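Local coordinates for beta-N-acetylglucosaminidase-like protein Glycoside hydrolase family 20 (Flavobacterium johnsoniae, PDB 6YHH) that acts as a chitobiase, a family 20 glycoside hydrolase that removes N-acetylglucosamine units from chitin fragments in bacterial chitin degradation, at the interface of chains A and B. Residues are numbered along the deposited sequence; one frame, centred on the assembly and turned at random. Chains: chain A/B, Beta-N-acetylglucosaminidase-like protein Glycoside hydrolase family 20.

The interface of chains A and B. Residues chain A 126-127, 496-497; chain B 518, 609-611.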
loop_
_atom_site.group_PDB
_atom_site.type_symbol
_atom_site.label_atom_id
_atom_site.label_comp_id
_atom_site.label_asym_id
_atom_site.label_seq_id
_atom_site.Cartn_x
_atom_site.Cartn_y
_atom_site.Cartn_z
ATOM N N ASN A 126 12.188 -6.810 24.717
ATOM C CA ASN A 126 13.174 -5.743 24.931
ATOM C C ASN A 126 13.000 -5.160 26.315
ATOM O O ASN A 126 11.925 -5.329 26.921
ATOM C CB ASN A 126 13.061 -4.630 23.861
ATOM C CG ASN A 126 11.690 -4.000 23.778
ATOM O OD1 ASN A 126 11.333 -3.115 24.650
ATOM N ND2 ASN A 126 10.960 -4.285 22.611
ATOM N N ASP A 127 14.038 -4.490 26.756
ATOM C CA ASP A 127 13.975 -3.625 27.915
ATOM C C ASP A 127 14.122 -2.188 27.355
ATOM O O ASP A 127 13.635 -1.924 26.236
ATOM C CB ASP A 127 15.000 -4.000 28.983
ATOM C CG ASP A 127 16.438 -4.012 28.498
ATOM O OD1 ASP A 127 16.889 -3.417 27.490
ATOM O OD2 ASP A 127 17.241 -4.680 29.183
ATOM N N PHE A 496 -0.134 -5.288 15.498
ATOM C CA PHE A 496 0.904 -4.303 15.253
ATOM C C PHE A 496 2.014 -4.826 14.371
ATOM O O PHE A 496 2.361 -4.191 13.354
ATOM C CB PHE A 496 1.394 -3.860 16.597
ATOM C CG PHE A 496 2.818 -3.385 16.690
ATOM C CD1 PHE A 496 3.267 -2.341 15.940
ATOM C CD2 PHE A 496 3.643 -3.867 17.691
ATOM C CE1 PHE A 496 4.552 -1.897 16.037
ATOM C CE2 PHE A 496 4.965 -3.411 17.864
ATOM C CZ PHE A 496 5.406 -2.373 17.046
ATOM N N ARG A 497 2.547 -6.009 14.677
ATOM C CA ARG A 497 3.681 -6.530 13.906
ATOM C C ARG A 497 3.347 -6.921 12.480
ATOM O O ARG A 497 4.212 -6.976 11.621
ATOM C CB ARG A 497 4.418 -7.603 14.691
ATOM C CG ARG A 497 5.147 -7.054 15.912
ATOM C CD ARG A 497 6.215 -5.988 15.576
ATOM N NE ARG A 497 7.015 -5.673 16.791
ATOM C CZ ARG A 497 7.911 -4.693 16.819
ATOM N NH1 ARG A 497 8.136 -3.960 15.724
ATOM N NH2 ARG A 497 8.556 -4.389 17.945
ATOM N N ASN B 518 7.496 0.789 19.929
ATOM C CA ASN B 518 7.026 -0.519 20.438
ATOM C C ASN B 518 5.485 -0.477 20.644
ATOM O O ASN B 518 4.980 -1.034 21.659
ATOM C CB ASN B 518 7.825 -0.934 21.701
ATOM C CG ASN B 518 7.615 -2.382 22.036
ATOM O OD1 ASN B 518 7.174 -3.161 21.210
ATOM N ND2 ASN B 518 7.875 -2.737 23.287
ATOM N N ASN B 609 10.421 1.314 27.503
ATOM C CA ASN B 609 10.116 0.038 26.789
ATOM C C ASN B 609 10.314 0.129 25.279
ATOM O O ASN B 609 9.539 -0.463 24.501
ATOM C CB ASN B 609 8.691 -0.334 27.060
ATOM C CG ASN B 609 8.390 -1.844 26.820
ATOM O OD1 ASN B 609 9.278 -2.750 26.806
ATOM N ND2 ASN B 609 7.092 -2.122 26.638
ATOM N N ALA B 610 11.240 0.966 24.845
ATOM C CA ALA B 610 11.478 1.118 23.419
ATOM C C ALA B 610 12.880 1.549 23.058
ATOM O O ALA B 610 13.196 2.757 22.996
ATOM C CB ALA B 610 10.429 2.101 22.903
ATOM N N PRO B 611 13.772 0.587 22.841
ATOM C CA PRO B 611 15.150 0.916 22.543
ATOM C C PRO B 611 15.355 1.828 21.362
ATOM O O PRO B 611 16.336 2.521 21.292
ATOM C CB PRO B 611 15.791 -0.445 22.266
ATOM C CG PRO B 611 14.966 -1.426 23.042
ATOM C CD PRO B 611 13.577 -0.881 22.969
HETATM O O HOH W 1 8.051 -5.655 20.880
#
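A:Asn126, on strand 125-126, and B:Asn518 meet tip to tip, amide planes 68° apart, in a mixed polar and apolar patch of the two-fold symmetric A-B interface. As modelled, two donors face each other, A:Asn126 ND2 and B:Asn518 ND2 at 3.5 Å, which makes no hydrogen bond. Whether this dimer forms in solution the structure alone does not show; the patch centre lies about 45 Å from A:Glu317, the predicted proton donor, so any role is likely to be in assembly.

A polar link across the interface runs through water. A:Arg497 NH2 donates to water 1 at 3.2 Å, nearly straight (168° at H), the water lying in plane at the guanidinium edge. Water 1 lies 2.7 Å from B:Asn518 OD1. B:Asn518 CG is anti to the backbone N (chi1 -166°), carrying the amide towards chain A. Within chain B, B:Asn518 ND2 donates to B:Asn609 O at 3.1 Å, so both ends of the amide are engaged and its rotation is probably fixed. An alanine at B:Asn518 would probably leave water 1 without its chain B mate and B:Asn609 O without this donor.

One pairing is doubtful: A:Asn126 OD1 and B:Asn609 OD1, modelled as acceptors, clash at 3.0 Å, with B:Asn609 O also near. Flipping the A:Asn126 amide might put nitrogen by both oxygens and oxygen by B:Asn518 ND2.

Packing completes the patch. A:Phe496 CE2 lies 4.0 Å from B:Asn518 OD1, the side chains crossing at about a right angle, and over the rim of one A:Arg497 guanidinium face within chain A, while B:Pro611 CD touches A:Asn126 CG at 3.7 Å.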